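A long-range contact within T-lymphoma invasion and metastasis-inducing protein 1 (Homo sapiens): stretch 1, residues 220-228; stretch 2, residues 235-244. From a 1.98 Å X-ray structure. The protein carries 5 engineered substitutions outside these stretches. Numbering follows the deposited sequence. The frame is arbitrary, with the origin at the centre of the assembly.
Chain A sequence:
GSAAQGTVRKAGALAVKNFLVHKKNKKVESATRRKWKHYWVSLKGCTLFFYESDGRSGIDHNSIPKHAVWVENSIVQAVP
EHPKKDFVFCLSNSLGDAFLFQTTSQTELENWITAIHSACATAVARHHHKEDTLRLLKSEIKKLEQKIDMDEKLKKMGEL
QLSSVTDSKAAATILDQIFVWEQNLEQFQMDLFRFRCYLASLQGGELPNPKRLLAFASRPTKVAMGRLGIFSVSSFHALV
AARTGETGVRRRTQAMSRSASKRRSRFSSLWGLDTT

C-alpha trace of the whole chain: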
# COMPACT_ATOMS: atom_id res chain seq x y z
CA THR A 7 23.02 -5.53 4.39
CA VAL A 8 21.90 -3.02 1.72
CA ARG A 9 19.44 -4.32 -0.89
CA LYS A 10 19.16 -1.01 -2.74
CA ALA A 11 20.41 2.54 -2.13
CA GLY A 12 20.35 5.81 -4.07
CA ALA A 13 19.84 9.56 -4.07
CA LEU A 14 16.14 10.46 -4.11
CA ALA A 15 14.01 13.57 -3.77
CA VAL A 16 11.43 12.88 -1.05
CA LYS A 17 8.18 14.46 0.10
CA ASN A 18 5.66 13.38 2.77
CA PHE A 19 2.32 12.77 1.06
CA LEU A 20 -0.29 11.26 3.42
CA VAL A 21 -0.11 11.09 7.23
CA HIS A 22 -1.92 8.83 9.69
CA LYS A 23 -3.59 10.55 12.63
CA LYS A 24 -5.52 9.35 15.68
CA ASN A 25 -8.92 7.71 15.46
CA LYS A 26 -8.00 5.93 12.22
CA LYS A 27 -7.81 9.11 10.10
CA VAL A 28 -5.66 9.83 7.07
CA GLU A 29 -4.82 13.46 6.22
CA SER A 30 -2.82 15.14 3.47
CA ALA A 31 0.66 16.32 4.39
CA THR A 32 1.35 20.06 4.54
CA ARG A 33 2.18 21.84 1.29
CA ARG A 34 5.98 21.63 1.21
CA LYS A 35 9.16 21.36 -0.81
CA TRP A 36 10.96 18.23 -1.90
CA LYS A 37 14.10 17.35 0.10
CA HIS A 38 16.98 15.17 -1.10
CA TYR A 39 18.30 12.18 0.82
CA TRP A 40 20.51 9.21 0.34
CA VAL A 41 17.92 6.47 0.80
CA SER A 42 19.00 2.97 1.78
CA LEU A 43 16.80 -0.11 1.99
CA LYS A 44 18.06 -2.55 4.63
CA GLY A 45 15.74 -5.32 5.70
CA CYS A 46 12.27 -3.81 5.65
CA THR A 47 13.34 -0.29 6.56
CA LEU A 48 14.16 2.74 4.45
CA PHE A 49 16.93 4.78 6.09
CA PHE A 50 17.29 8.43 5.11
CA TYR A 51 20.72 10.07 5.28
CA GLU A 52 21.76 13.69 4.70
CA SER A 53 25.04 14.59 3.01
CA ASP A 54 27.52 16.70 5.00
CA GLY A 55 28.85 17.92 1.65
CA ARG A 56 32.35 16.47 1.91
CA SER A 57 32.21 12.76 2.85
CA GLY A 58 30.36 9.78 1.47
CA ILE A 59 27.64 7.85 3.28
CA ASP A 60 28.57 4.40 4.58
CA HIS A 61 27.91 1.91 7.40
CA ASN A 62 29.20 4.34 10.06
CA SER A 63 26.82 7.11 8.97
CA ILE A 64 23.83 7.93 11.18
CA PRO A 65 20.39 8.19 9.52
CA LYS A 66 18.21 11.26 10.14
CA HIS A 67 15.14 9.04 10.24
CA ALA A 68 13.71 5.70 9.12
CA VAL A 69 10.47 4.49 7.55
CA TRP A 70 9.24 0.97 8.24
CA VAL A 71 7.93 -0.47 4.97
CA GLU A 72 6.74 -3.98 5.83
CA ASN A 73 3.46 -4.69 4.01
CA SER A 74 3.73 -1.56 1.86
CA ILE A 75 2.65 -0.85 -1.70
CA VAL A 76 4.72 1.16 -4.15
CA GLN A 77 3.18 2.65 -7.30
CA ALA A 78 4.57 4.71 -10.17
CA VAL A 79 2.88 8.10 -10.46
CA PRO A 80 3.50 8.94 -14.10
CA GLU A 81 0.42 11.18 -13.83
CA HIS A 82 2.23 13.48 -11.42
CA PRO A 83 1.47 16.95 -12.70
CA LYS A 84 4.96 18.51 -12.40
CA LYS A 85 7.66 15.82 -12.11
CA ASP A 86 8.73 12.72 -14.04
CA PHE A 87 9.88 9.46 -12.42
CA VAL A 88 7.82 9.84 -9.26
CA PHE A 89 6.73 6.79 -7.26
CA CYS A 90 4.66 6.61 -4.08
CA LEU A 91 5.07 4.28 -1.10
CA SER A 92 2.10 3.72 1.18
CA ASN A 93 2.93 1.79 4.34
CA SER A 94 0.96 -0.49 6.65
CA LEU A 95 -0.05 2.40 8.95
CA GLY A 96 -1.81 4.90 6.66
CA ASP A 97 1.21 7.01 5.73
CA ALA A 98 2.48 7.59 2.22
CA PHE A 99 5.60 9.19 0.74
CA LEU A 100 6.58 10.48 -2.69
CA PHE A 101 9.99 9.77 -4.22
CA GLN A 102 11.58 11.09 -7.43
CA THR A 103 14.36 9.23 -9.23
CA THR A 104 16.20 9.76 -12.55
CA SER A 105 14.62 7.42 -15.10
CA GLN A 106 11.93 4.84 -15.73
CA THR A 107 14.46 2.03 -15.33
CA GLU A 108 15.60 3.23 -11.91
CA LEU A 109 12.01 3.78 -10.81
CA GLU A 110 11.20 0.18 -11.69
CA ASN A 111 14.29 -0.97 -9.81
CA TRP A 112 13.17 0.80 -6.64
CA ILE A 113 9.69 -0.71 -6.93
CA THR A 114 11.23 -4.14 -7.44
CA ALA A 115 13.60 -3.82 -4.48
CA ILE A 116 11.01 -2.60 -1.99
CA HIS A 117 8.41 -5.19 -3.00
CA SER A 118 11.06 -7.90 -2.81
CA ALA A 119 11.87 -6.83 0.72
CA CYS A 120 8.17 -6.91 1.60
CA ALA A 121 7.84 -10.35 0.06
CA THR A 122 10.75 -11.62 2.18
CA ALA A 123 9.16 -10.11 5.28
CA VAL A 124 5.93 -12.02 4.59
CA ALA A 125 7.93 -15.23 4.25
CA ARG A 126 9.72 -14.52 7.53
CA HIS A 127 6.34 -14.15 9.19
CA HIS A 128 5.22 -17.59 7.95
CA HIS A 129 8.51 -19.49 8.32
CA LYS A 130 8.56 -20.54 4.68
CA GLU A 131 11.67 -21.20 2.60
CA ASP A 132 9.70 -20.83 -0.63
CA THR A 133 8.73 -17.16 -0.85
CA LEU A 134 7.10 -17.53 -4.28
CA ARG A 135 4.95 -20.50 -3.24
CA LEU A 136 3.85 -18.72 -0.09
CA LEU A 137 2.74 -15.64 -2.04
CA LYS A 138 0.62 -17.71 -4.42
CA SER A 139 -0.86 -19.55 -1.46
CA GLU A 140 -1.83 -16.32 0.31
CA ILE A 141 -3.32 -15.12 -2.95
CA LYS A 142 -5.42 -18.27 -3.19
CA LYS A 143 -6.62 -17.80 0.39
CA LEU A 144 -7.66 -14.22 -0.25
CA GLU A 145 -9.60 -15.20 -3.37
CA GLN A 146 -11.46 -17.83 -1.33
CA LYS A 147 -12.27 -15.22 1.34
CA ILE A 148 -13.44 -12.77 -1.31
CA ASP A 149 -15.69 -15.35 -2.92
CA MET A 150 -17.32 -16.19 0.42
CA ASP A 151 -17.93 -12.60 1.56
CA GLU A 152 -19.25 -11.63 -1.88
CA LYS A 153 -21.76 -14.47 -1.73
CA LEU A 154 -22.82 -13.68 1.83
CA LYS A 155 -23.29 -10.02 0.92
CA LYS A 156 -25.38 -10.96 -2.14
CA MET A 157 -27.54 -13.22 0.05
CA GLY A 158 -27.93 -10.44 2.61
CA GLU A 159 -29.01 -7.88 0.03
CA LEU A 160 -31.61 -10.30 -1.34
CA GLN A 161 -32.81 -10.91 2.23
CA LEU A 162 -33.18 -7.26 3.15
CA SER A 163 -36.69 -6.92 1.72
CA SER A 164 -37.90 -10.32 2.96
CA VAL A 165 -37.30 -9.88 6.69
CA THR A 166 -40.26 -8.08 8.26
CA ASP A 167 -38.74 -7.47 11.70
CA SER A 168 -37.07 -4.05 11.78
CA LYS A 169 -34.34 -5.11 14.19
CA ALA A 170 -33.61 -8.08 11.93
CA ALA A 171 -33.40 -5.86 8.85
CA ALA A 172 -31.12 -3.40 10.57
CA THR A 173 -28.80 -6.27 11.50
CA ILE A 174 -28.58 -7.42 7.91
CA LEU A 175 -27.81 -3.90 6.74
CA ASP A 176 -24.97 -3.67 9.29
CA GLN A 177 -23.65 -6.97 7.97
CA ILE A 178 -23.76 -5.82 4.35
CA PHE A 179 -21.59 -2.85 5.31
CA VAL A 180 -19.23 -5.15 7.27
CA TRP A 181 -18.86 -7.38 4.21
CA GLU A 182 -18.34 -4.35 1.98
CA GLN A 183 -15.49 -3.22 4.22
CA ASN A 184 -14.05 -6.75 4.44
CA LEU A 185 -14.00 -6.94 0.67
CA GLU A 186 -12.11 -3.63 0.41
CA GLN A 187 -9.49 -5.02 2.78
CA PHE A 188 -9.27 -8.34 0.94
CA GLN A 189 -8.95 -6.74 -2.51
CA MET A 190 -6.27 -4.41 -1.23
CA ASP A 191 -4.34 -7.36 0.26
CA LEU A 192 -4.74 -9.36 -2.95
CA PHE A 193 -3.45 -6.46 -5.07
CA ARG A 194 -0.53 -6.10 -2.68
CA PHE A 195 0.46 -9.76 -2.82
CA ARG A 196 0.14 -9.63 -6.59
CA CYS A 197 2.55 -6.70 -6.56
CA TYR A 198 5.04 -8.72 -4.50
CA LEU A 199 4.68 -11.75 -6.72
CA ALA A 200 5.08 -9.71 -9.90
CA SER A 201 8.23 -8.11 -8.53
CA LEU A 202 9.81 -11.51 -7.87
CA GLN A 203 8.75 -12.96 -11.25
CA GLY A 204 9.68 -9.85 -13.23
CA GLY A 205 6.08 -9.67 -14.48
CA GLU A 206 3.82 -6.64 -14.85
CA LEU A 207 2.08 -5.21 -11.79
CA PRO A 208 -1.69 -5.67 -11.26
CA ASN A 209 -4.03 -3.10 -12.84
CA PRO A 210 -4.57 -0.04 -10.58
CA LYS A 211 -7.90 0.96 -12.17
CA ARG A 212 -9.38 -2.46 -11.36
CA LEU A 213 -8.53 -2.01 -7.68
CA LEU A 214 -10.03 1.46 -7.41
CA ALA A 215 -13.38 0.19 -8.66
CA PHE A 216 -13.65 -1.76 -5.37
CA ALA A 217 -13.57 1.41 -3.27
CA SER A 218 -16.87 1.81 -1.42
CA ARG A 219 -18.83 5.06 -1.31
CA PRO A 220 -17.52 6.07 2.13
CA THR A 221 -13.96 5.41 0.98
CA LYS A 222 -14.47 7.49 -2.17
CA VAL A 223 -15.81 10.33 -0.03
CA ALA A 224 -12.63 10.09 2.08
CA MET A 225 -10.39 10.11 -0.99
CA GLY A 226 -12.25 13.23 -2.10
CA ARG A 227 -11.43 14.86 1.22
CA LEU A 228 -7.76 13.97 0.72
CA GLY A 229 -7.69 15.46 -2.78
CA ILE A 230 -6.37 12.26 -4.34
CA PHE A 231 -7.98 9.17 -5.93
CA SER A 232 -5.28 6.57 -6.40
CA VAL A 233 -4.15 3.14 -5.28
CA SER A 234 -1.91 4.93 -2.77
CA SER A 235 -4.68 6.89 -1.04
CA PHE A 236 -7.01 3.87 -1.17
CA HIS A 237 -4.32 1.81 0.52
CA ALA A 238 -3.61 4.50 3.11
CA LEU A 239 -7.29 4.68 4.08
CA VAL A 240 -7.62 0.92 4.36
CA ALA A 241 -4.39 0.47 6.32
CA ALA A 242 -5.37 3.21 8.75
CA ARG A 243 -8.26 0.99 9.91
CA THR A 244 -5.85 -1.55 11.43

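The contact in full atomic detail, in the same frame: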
# COMPACT_ATOMS: atom_id res chain seq x y z
N PRO A 220 -18.18 5.30 1.06
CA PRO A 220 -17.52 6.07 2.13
C PRO A 220 -16.03 6.28 1.87
O PRO A 220 -15.49 7.33 2.21
CB PRO A 220 -17.72 5.20 3.37
CG PRO A 220 -18.87 4.31 3.06
CD PRO A 220 -18.94 4.15 1.58
N THR A 221 -15.38 5.30 1.26
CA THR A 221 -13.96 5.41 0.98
C THR A 221 -13.71 6.44 -0.13
O THR A 221 -12.72 7.18 -0.09
CB THR A 221 -13.36 4.04 0.60
OG1 THR A 221 -13.53 3.13 1.69
CG2 THR A 221 -11.88 4.16 0.29
N LYS A 222 -14.60 6.50 -1.11
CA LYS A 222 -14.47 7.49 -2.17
C LYS A 222 -14.65 8.90 -1.61
O LYS A 222 -13.93 9.82 -2.00
CB LYS A 222 -15.46 7.23 -3.30
CG LYS A 222 -15.03 6.14 -4.25
CD LYS A 222 -16.11 5.82 -5.26
CE LYS A 222 -15.59 4.89 -6.35
NZ LYS A 222 -16.71 4.23 -7.07
N VAL A 223 -15.59 9.06 -0.69
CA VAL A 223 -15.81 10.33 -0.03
C VAL A 223 -14.52 10.74 0.68
O VAL A 223 -14.10 11.89 0.59
CB VAL A 223 -17.00 10.26 0.97
CG1 VAL A 223 -17.05 11.50 1.86
CG2 VAL A 223 -18.32 10.11 0.22
N ALA A 224 -13.87 9.79 1.34
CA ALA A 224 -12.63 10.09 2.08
C ALA A 224 -11.49 10.47 1.14
O ALA A 224 -10.70 11.37 1.43
CB ALA A 224 -12.24 8.90 2.93
N MET A 225 -11.40 9.79 0.00
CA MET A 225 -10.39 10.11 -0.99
C MET A 225 -10.64 11.52 -1.54
O MET A 225 -9.69 12.25 -1.87
CB MET A 225 -10.41 9.08 -2.13
CG MET A 225 -9.74 7.76 -1.76
SD MET A 225 -9.44 6.64 -3.14
CE MET A 225 -11.10 6.15 -3.55
N GLY A 226 -11.90 11.90 -1.64
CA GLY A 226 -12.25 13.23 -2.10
C GLY A 226 -11.76 14.28 -1.12
O GLY A 226 -11.25 15.33 -1.51
N ARG A 227 -11.89 13.97 0.16
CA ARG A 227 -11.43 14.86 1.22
C ARG A 227 -9.91 15.03 1.14
O ARG A 227 -9.39 16.12 1.35
CB ARG A 227 -11.86 14.32 2.58
CG ARG A 227 -11.28 15.07 3.78
CD ARG A 227 -11.74 14.43 5.09
NE ARG A 227 -11.39 13.01 5.14
CZ ARG A 227 -10.15 12.56 5.29
NH1 ARG A 227 -9.13 13.41 5.39
NH2 ARG A 227 -9.93 11.25 5.33
N LEU A 228 -9.21 13.95 0.82
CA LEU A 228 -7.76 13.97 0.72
C LEU A 228 -7.25 14.70 -0.53
O LEU A 228 -6.10 15.14 -0.56
CB LEU A 228 -7.20 12.55 0.70
CG LEU A 228 -7.25 11.75 1.99
CD1 LEU A 228 -6.80 10.33 1.70
CD2 LEU A 228 -6.38 12.40 3.04
N SER A 235 -3.78 6.32 -2.03
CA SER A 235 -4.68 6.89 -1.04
C SER A 235 -5.70 5.85 -0.56
O SER A 235 -6.10 5.84 0.60
CB SER A 235 -5.39 8.12 -1.60
OG SER A 235 -6.21 7.78 -2.71
N PHE A 236 -6.10 4.97 -1.47
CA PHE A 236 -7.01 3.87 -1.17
C PHE A 236 -6.34 2.99 -0.12
O PHE A 236 -6.93 2.67 0.90
CB PHE A 236 -7.32 3.09 -2.45
CG PHE A 236 -8.39 2.04 -2.32
CD1 PHE A 236 -9.12 1.88 -1.15
CD2 PHE A 236 -8.66 1.20 -3.38
CE1 PHE A 236 -10.10 0.90 -1.06
CE2 PHE A 236 -9.64 0.23 -3.29
CZ PHE A 236 -10.36 0.08 -2.13
N HIS A 237 -5.09 2.65 -0.38
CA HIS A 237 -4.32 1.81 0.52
C HIS A 237 -4.16 2.49 1.86
O HIS A 237 -4.31 1.86 2.89
CB HIS A 237 -2.94 1.47 -0.04
CG HIS A 237 -2.17 0.54 0.85
ND1 HIS A 237 -0.80 0.57 0.97
CD2 HIS A 237 -2.59 -0.44 1.68
CE1 HIS A 237 -0.40 -0.35 1.83
NE2 HIS A 237 -1.48 -0.98 2.27
N ALA A 238 -3.84 3.79 1.86
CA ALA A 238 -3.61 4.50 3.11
C ALA A 238 -4.87 4.47 3.98
O ALA A 238 -4.78 4.29 5.20
CB ALA A 238 -3.18 5.94 2.84
N LEU A 239 -6.02 4.66 3.36
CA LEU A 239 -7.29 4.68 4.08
C LEU A 239 -7.60 3.32 4.67
O LEU A 239 -8.02 3.21 5.82
CB LEU A 239 -8.40 5.15 3.13
CG LEU A 239 -8.32 6.62 2.75
CD1 LEU A 239 -9.16 6.91 1.52
CD2 LEU A 239 -8.78 7.49 3.92
N VAL A 240 -7.36 2.26 3.90
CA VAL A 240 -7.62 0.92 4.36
C VAL A 240 -6.68 0.53 5.49
O VAL A 240 -7.10 -0.05 6.48
CB VAL A 240 -7.50 -0.10 3.21
CG1 VAL A 240 -7.51 -1.55 3.75
CG2 VAL A 240 -8.64 0.09 2.23
N ALA A 241 -5.40 0.85 5.34
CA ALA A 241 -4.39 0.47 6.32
C ALA A 241 -4.61 1.19 7.63
O ALA A 241 -4.33 0.66 8.70
CB ALA A 241 -2.98 0.75 5.78
N ALA A 242 -5.14 2.41 7.55
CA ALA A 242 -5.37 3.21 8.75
C ALA A 242 -6.45 2.59 9.65
O ALA A 242 -6.58 2.96 10.82
CB ALA A 242 -5.77 4.62 8.37
N ARG A 243 -7.23 1.65 9.11
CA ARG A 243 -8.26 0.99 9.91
C ARG A 243 -7.69 -0.06 10.87
O ARG A 243 -8.34 -0.42 11.84
CB ARG A 243 -9.29 0.33 9.01
CG ARG A 243 -10.00 1.28 8.10
CD ARG A 243 -10.77 0.50 7.07
NE ARG A 243 -11.33 1.35 6.03
CZ ARG A 243 -11.93 0.89 4.94
NH1 ARG A 243 -12.05 -0.42 4.75
NH2 ARG A 243 -12.40 1.73 4.05
N THR A 244 -6.49 -0.54 10.59
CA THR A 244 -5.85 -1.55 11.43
C THR A 244 -4.70 -0.96 12.22
O THR A 244 -4.85 -0.63 13.40
CB THR A 244 -5.32 -2.73 10.58
OG1 THR A 244 -4.33 -2.25 9.66
CG2 THR A 244 -6.44 -3.40 9.81

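Residues 220-228 are helical throughout, with backbone phi/psi values near -65/-37 and i to i+4 bonds such as Met225 N to Thr221 O (2.9 Å) and Leu228 N to Ala224 O (3.0 Å). The second stretch continues a helix that began earlier in the chain; Leu239 N donates to Ser235 O at 3.0 Å. A type I turn follows from Ala241 to Thr244, where Thr244 N and Thr244 OG1 each donate to Ala241 O at 3.1 Å. The helix axes approach to 10.1 Å with 115° between their N-to-C directions, so the helices cross steeply. The CA atoms of Met225 and Ser235 lie 6.6 Å apart, those of Thr221 and Leu239 7.4 Å.

Leu239 is the centre of the packing. Its CA-to-CB bond points toward the first helix, and its side chain, with chi1 at m and chi2 at t, enters a hole formed by Thr221, Ala224, Met225 and Leu228, positions spaced i, i+3, i+4 and i+7 along one helical face. Leu239 CD1 lies 3.4 Å from Met225 CG and 3.9 Å from Thr221 O, and both Leu239 methyls pack on Ala224 CB (CD1 and CD2 each 3.9 Å) and on Leu228 CD1 (4.2 Å from CD1, 4.1 Å from CD2). Leu239 also loses the most area to the other stretch, 88 Å² of the 365 Å² buried in total.

Around this knob, Met225 SD stands 3.5 Å from Ser235 OG, a close approach to a polar atom, and makes an apolar contact with Phe236 CB at 4.2 Å, carrying the packing toward the start of the second stretch. Thr221 CG2 approaches Phe236 CD1 obliquely at 3.9 Å. At the far end of the contact, the extended Arg243 side chain brings NH2 to 3.0 Å from Thr221 OG1, which lies at the guanidinium edge, near its plane; the geometry leaves hydrogen bonding between them undecided.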